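Protein interacting with Hsp90 1 (Saccharomyces cerevisiae, PDB 4CGU) is involved in pre-rRNA processing and is required for the interaction of NOP58 with snoRNA, the part described here being its C-terminal CS domain. Local coordinates at residues B[79-84]-B[123-128]; B[99-102]-B[108-111]; B[113-118]-B[136-141]. All coordinates share one frame; numbering follows the deposited sequence.

Contact 1. Residues B[79-84]-B[123-128]; sequences PEYEVK and YINGKL
Tyr-81 and Leu-128 meet where the two antiparallel sheets of a CS-domain beta-sandwich face each other: the first lies on strand 81-87, the second in the turn that joins strands 121-123 and 129-131. The two side chains cross at a slant, and one methyl does the touching. Leu-128 CD2 rests 3.7 Å from Tyr-81 CB and stays against the root of the ring, near CG and CD2. The same methyl reaches along the strand to Val-83, whose CG2 lies 4.1 Å from Leu-128 CD2 as the two side chains pass in opposite directions. Tyr-81 turns CG anti to its carbonyl carbon (chi1 -58°), which sends the phenol past the leucine to Asn-125. That residue arrives from the opposite direction, its amide plane turned 46° from the ring, and Asn-125 ND2 gives Tyr-81 OH a weak hydrogen bond of 3.4 Å. The stronger partner of the hydroxyl is Asp-109, so the phenol oxygen ties the strand to two loops. A phenylalanine here would keep the ring but would probably leave Asp-109 and the Asn-125 amide without the hydroxyl they share. The other end of that amide holds the turn: in an Asx motif, Asn-125 OD1 accepts from Leu-128 N at 3.1 Å, with the donor tilted just 15° from the carbonyl plane.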
# COMPACT_ATOMS: atom_id res chain seq x y z
N PRO B 79 -19.52 -5.16 -21.47
CA PRO B 79 -19.93 -5.49 -20.10
C PRO B 79 -20.95 -4.50 -19.57
O PRO B 79 -20.93 -3.32 -19.93
CB PRO B 79 -18.62 -5.39 -19.31
CG PRO B 79 -17.79 -4.43 -20.07
CD PRO B 79 -18.12 -4.69 -21.52
N GLU B 80 -21.85 -4.98 -18.71
CA GLU B 80 -22.82 -4.12 -18.07
C GLU B 80 -22.62 -4.22 -16.56
O GLU B 80 -23.17 -5.11 -15.91
CB GLU B 80 -24.24 -4.56 -18.44
CG GLU B 80 -25.34 -3.71 -17.84
CD GLU B 80 -26.72 -4.15 -18.28
OE1 GLU B 80 -26.80 -5.05 -19.14
OE2 GLU B 80 -27.71 -3.60 -17.77
N TYR B 81 -21.82 -3.31 -16.01
CA TYR B 81 -21.50 -3.35 -14.59
C TYR B 81 -22.55 -2.65 -13.73
O TYR B 81 -23.07 -1.60 -14.10
CB TYR B 81 -20.14 -2.72 -14.31
CG TYR B 81 -18.98 -3.37 -15.03
CD1 TYR B 81 -18.61 -4.68 -14.75
CD2 TYR B 81 -18.26 -2.68 -16.00
CE1 TYR B 81 -17.54 -5.28 -15.41
CE2 TYR B 81 -17.20 -3.27 -16.66
CZ TYR B 81 -16.85 -4.57 -16.37
OH TYR B 81 -15.79 -5.16 -17.03
N GLU B 82 -22.86 -3.26 -12.60
CA GLU B 82 -23.70 -2.65 -11.59
C GLU B 82 -23.00 -2.73 -10.25
O GLU B 82 -22.42 -3.76 -9.90
CB GLU B 82 -25.08 -3.32 -11.54
CG GLU B 82 -25.94 -3.00 -12.75
CD GLU B 82 -27.32 -3.61 -12.68
OE1 GLU B 82 -27.65 -4.20 -11.63
OE2 GLU B 82 -28.07 -3.49 -13.66
N VAL B 83 -23.04 -1.62 -9.51
CA VAL B 83 -22.29 -1.49 -8.28
C VAL B 83 -23.20 -1.39 -7.07
O VAL B 83 -24.23 -0.70 -7.09
CB VAL B 83 -21.40 -0.23 -8.33
CG1 VAL B 83 -20.51 -0.15 -7.11
CG2 VAL B 83 -20.58 -0.21 -9.61
N LYS B 84 -22.84 -2.11 -6.01
CA LYS B 84 -23.50 -1.96 -4.72
C LYS B 84 -22.44 -1.63 -3.69
O LYS B 84 -21.29 -2.06 -3.81
CB LYS B 84 -24.21 -3.25 -4.31
CG LYS B 84 -25.34 -3.66 -5.23
CD LYS B 84 -25.98 -4.95 -4.74
CE LYS B 84 -27.17 -5.35 -5.58
NZ LYS B 84 -27.74 -6.64 -5.13
N TYR B 123 -10.11 3.34 -9.31
CA TYR B 123 -10.42 3.05 -10.69
C TYR B 123 -10.39 1.55 -10.88
O TYR B 123 -9.50 0.88 -10.36
CB TYR B 123 -9.43 3.74 -11.62
CG TYR B 123 -9.57 5.25 -11.57
CD1 TYR B 123 -10.48 5.91 -12.39
CD2 TYR B 123 -8.82 6.00 -10.68
CE1 TYR B 123 -10.63 7.29 -12.33
CE2 TYR B 123 -8.95 7.38 -10.62
CZ TYR B 123 -9.86 8.02 -11.44
OH TYR B 123 -10.00 9.38 -11.38
N ILE B 124 -11.37 1.02 -11.60
CA ILE B 124 -11.48 -0.42 -11.81
C ILE B 124 -11.00 -0.80 -13.20
O ILE B 124 -10.15 -1.68 -13.35
CB ILE B 124 -12.93 -0.90 -11.59
CG1 ILE B 124 -13.37 -0.59 -10.16
CG2 ILE B 124 -13.07 -2.40 -11.89
CD1 ILE B 124 -12.53 -1.28 -9.08
N ASN B 125 -11.54 -0.13 -14.21
CA ASN B 125 -11.00 -0.19 -15.57
C ASN B 125 -11.36 1.07 -16.34
O ASN B 125 -11.71 2.09 -15.75
CB ASN B 125 -11.42 -1.46 -16.31
CG ASN B 125 -12.93 -1.69 -16.32
OD1 ASN B 125 -13.73 -0.75 -16.32
ND2 ASN B 125 -13.33 -2.96 -16.35
N GLY B 126 -11.28 1.00 -17.67
CA GLY B 126 -11.57 2.14 -18.51
C GLY B 126 -12.97 2.68 -18.30
O GLY B 126 -13.19 3.89 -18.29
N LYS B 127 -13.92 1.77 -18.11
CA LYS B 127 -15.31 2.13 -17.91
C LYS B 127 -15.59 2.66 -16.51
O LYS B 127 -16.28 3.67 -16.34
CB LYS B 127 -16.22 0.93 -18.20
N LEU B 128 -15.05 1.98 -15.50
CA LEU B 128 -15.59 2.10 -14.15
C LEU B 128 -14.65 2.69 -13.09
O LEU B 128 -13.47 2.35 -13.03
CB LEU B 128 -16.08 0.72 -13.70
CG LEU B 128 -17.00 0.63 -12.49
CD1 LEU B 128 -18.10 1.66 -12.56
CD2 LEU B 128 -17.60 -0.76 -12.43

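Contact 2. Residues B[99-102]-B[108-111]; sequences IENK and PDRF
Asn-101 and Asp-109 join the last residue of strand 95-101 to the loop that follows it, a small case of how a CS-domain strand can fasten its own outgoing chain. The first segment leads up to this pair in order. Ile-99 directs its side chain toward the loop without touching it and packs instead on Tyr-81, Ile-124, Leu-128 and Leu-154 in the sandwich interior. Glu-100 turns away, and its backbone pairs with Glu-82 of the neighbouring strand. Asn-101 then swings toward the loop with CG anti to the backbone N (chi1 -168°) and presents ND2 to both carboxylate oxygens. The bond from Asn-101 ND2 to Asp-109 OD2 is 3.2 Å long and nearly straight, at 168°; it meets the oxygen on the syn side and lies in the amide plane. The second, to OD1, is weak and bent; the amide and carboxylate planes stand 45° apart. Lys-102 closes the segment by folding back to Glu-100 in a salt bridge, with Lys-102 NZ 3.0 Å from Glu-100 OE2. The amide of Asn-101 works at both ends, because its OD1 accepts from the backbone N of Glu-80 and Ala-103. Tyr-81 is also bonded to Asp-109 OD1; both donors named here, an amide N-H and a phenol, are neutral, and together they probably spread the negative charge of the carboxylate.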
# COMPACT_ATOMS: atom_id res chain seq x y z
N ILE B 99 -19.04 -5.28 -7.45
CA ILE B 99 -19.17 -4.92 -8.85
C ILE B 99 -19.56 -6.16 -9.62
O ILE B 99 -18.83 -7.15 -9.64
CB ILE B 99 -17.87 -4.35 -9.42
CG1 ILE B 99 -17.41 -3.14 -8.59
CG2 ILE B 99 -18.05 -3.99 -10.89
CD1 ILE B 99 -16.29 -2.37 -9.22
N GLU B 100 -20.72 -6.11 -10.26
CA GLU B 100 -21.29 -7.28 -10.92
C GLU B 100 -21.52 -7.04 -12.41
O GLU B 100 -22.12 -6.03 -12.79
CB GLU B 100 -22.60 -7.65 -10.23
CG GLU B 100 -23.24 -8.91 -10.73
CD GLU B 100 -24.44 -9.33 -9.91
OE1 GLU B 100 -24.60 -8.81 -8.78
OE2 GLU B 100 -25.23 -10.17 -10.39
N ASN B 101 -21.05 -7.95 -13.25
CA ASN B 101 -21.33 -7.85 -14.68
C ASN B 101 -22.63 -8.58 -15.01
O ASN B 101 -22.77 -9.77 -14.73
CB ASN B 101 -20.17 -8.42 -15.50
CG ASN B 101 -20.27 -8.07 -16.98
OD1 ASN B 101 -21.33 -7.69 -17.49
ND2 ASN B 101 -19.15 -8.22 -17.69
N LYS B 102 -23.57 -7.85 -15.61
CA LYS B 102 -24.90 -8.40 -15.90
C LYS B 102 -25.12 -8.73 -17.37
O LYS B 102 -26.17 -9.24 -17.75
CB LYS B 102 -25.98 -7.40 -15.46
CG LYS B 102 -25.90 -6.99 -14.01
CD LYS B 102 -26.57 -8.00 -13.10
CE LYS B 102 -26.89 -7.39 -11.75
NZ LYS B 102 -27.57 -8.35 -10.84
N PRO B 108 -14.88 -12.08 -21.30
CA PRO B 108 -14.17 -12.16 -20.01
C PRO B 108 -13.80 -10.77 -19.51
O PRO B 108 -13.48 -9.89 -20.31
CB PRO B 108 -12.91 -12.96 -20.36
CG PRO B 108 -12.75 -12.82 -21.84
CD PRO B 108 -14.14 -12.76 -22.38
N ASP B 109 -13.87 -10.58 -18.19
CA ASP B 109 -13.60 -9.28 -17.59
C ASP B 109 -12.11 -9.04 -17.35
O ASP B 109 -11.45 -9.82 -16.64
CB ASP B 109 -14.35 -9.14 -16.26
CG ASP B 109 -15.80 -8.72 -16.45
OD1 ASP B 109 -16.03 -7.69 -17.13
OD2 ASP B 109 -16.70 -9.41 -15.93
N ARG B 110 -11.58 -7.97 -17.93
CA ARG B 110 -10.21 -7.54 -17.66
C ARG B 110 -10.24 -6.43 -16.60
O ARG B 110 -10.96 -5.45 -16.74
CB ARG B 110 -9.54 -7.06 -18.94
N PHE B 111 -9.45 -6.61 -15.55
CA PHE B 111 -9.44 -5.67 -14.43
C PHE B 111 -8.02 -5.30 -14.02
O PHE B 111 -7.26 -6.15 -13.58
CB PHE B 111 -10.13 -6.29 -13.21
CG PHE B 111 -11.61 -6.44 -13.34
CD1 PHE B 111 -12.39 -5.40 -13.83
CD2 PHE B 111 -12.24 -7.61 -12.95
CE1 PHE B 111 -13.76 -5.54 -13.94
CE2 PHE B 111 -13.60 -7.76 -13.06
CZ PHE B 111 -14.37 -6.72 -13.55

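Contact 3. Residues B[113-118]-B[136-141]; sequences PSYNFA and IVVNAA
Ala-140 pushes its methyl into the shallow notch between two aromatic rings, those of Tyr-115 and Phe-117, and so shows how a small side chain can fill a hollow shaped by larger ones. Ala-140 CB lies 4.0 Å from Tyr-115 CD2 and equally far from Phe-117 CE1. The notch exists because Phe-117 CE1 sits at the edge of the tyrosine ring, in its plane. A second bump follows along the loop. Val-138 sets CG1 anti to its backbone N (chi1 179°), and this methyl comes obliquely against the far end of the phenol, 3.6 Å from Tyr-115 CZ. Its CB is close as well, so the valine fits round the hydroxyl end of the ring while Ala-140 takes the CD2 side. The hydroxyl itself is bonded to Asn-120. Between the two contacting residues, Asn-139 points away and makes an Asx turn, its OD1 accepting from Ala-141 N. Ser-114, Tyr-115 and Asn-116 pair through their backbones in an antiparallel ladder with a strand of the partner protein's chain. The arrangement is that of a CS-domain beta-sandwich whose edge strand, packed against the loop before strand 144-148, lets its sheet run on into another protein.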
# COMPACT_ATOMS: atom_id res chain seq x y z
N PRO B 113 -7.16 -2.57 -11.53
CA PRO B 113 -7.55 -1.46 -10.66
C PRO B 113 -6.37 -0.63 -10.18
O PRO B 113 -5.25 -1.13 -10.05
CB PRO B 113 -8.23 -2.16 -9.48
CG PRO B 113 -8.58 -3.52 -9.98
CD PRO B 113 -7.50 -3.87 -10.94
N SER B 114 -6.63 0.64 -9.91
CA SER B 114 -5.62 1.54 -9.38
C SER B 114 -6.27 2.50 -8.39
O SER B 114 -7.44 2.83 -8.52
CB SER B 114 -4.96 2.33 -10.51
OG SER B 114 -5.91 3.12 -11.19
N TYR B 115 -5.52 2.94 -7.39
CA TYR B 115 -6.06 3.86 -6.41
C TYR B 115 -5.33 5.19 -6.49
O TYR B 115 -4.11 5.25 -6.34
CB TYR B 115 -5.92 3.29 -4.99
CG TYR B 115 -6.36 4.26 -3.91
CD1 TYR B 115 -7.69 4.62 -3.78
CD2 TYR B 115 -5.44 4.80 -3.03
CE1 TYR B 115 -8.09 5.50 -2.79
CE2 TYR B 115 -5.83 5.68 -2.04
CZ TYR B 115 -7.16 6.03 -1.92
OH TYR B 115 -7.55 6.90 -0.94
N ASN B 116 -6.09 6.25 -6.72
CA ASN B 116 -5.56 7.61 -6.77
C ASN B 116 -5.67 8.28 -5.39
O ASN B 116 -6.77 8.52 -4.90
CB ASN B 116 -6.32 8.42 -7.83
CG ASN B 116 -5.67 9.76 -8.10
OD1 ASN B 116 -5.64 10.64 -7.24
ND2 ASN B 116 -5.15 9.93 -9.31
N PHE B 117 -4.53 8.57 -4.78
CA PHE B 117 -4.50 9.04 -3.39
C PHE B 117 -5.20 10.38 -3.17
O PHE B 117 -5.98 10.53 -2.24
CB PHE B 117 -3.05 9.12 -2.88
CG PHE B 117 -2.28 7.83 -3.00
CD1 PHE B 117 -2.43 6.82 -2.06
CD2 PHE B 117 -1.39 7.63 -4.04
CE1 PHE B 117 -1.73 5.64 -2.16
CE2 PHE B 117 -0.67 6.46 -4.14
CZ PHE B 117 -0.85 5.45 -3.20
N ALA B 118 -4.90 11.36 -4.02
CA ALA B 118 -5.45 12.70 -3.87
C ALA B 118 -6.94 12.76 -4.18
O ALA B 118 -7.68 13.50 -3.54
CB ALA B 118 -4.68 13.70 -4.75
N ILE B 136 -13.85 7.77 5.50
CA ILE B 136 -13.14 6.52 5.74
C ILE B 136 -11.63 6.67 5.57
O ILE B 136 -11.18 7.24 4.57
CB ILE B 136 -13.64 5.40 4.80
CG1 ILE B 136 -14.95 4.81 5.33
CG2 ILE B 136 -12.62 4.30 4.65
CD1 ILE B 136 -15.55 3.79 4.39
N VAL B 137 -10.85 6.18 6.53
CA VAL B 137 -9.40 6.13 6.36
C VAL B 137 -9.05 5.05 5.34
O VAL B 137 -9.47 3.90 5.47
CB VAL B 137 -8.65 5.94 7.70
CG1 VAL B 137 -9.02 7.05 8.67
CG2 VAL B 137 -8.92 4.57 8.33
N VAL B 138 -8.32 5.43 4.30
CA VAL B 138 -8.00 4.47 3.25
C VAL B 138 -6.50 4.21 3.18
O VAL B 138 -5.71 5.11 2.92
CB VAL B 138 -8.50 4.93 1.87
CG1 VAL B 138 -8.12 3.91 0.80
CG2 VAL B 138 -10.00 5.16 1.91
N ASN B 139 -6.13 2.96 3.45
CA ASN B 139 -4.77 2.50 3.28
C ASN B 139 -4.73 1.55 2.09
O ASN B 139 -5.29 0.46 2.14
CB ASN B 139 -4.30 1.79 4.55
CG ASN B 139 -2.81 1.51 4.55
OD1 ASN B 139 -2.17 1.42 3.50
ND2 ASN B 139 -2.24 1.35 5.75
N ALA B 140 -4.06 1.98 1.01
CA ALA B 140 -4.01 1.22 -0.24
C ALA B 140 -3.48 -0.19 -0.04
O ALA B 140 -3.80 -1.10 -0.82
CB ALA B 140 -3.16 1.96 -1.28
N ALA B 141 -2.68 -0.37 1.00
CA ALA B 141 -2.18 -1.69 1.35
C ALA B 141 -3.31 -2.59 1.83
O ALA B 141 -3.23 -3.81 1.69
CB ALA B 141 -1.09 -1.57 2.42

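Contacts 1 and 2 form one polar and apolar patch at the same end of the domain, their centres about 7 Å apart. Contact 1 lies on strand 81-87 and contact 2 on strand 95-101, neighbours in the four-stranded sheet, and Tyr-81 OH lies 2.5 Å from Asp-109 OD1, so a side chain of each contact meets the other. Contact 3 is more remote, its centre about 17 Å from that of contact 1 and about 21 Å from that of contact 2, which lies on the opposite side of the chain's centre. The three-stranded sheet still links it to contact 1, with Tyr-123 N 2.8 Å from Ser-114 O. A glycerol, probably from crystallisation, lies about 4 Å from the side chain of Ala-140 in contact 3.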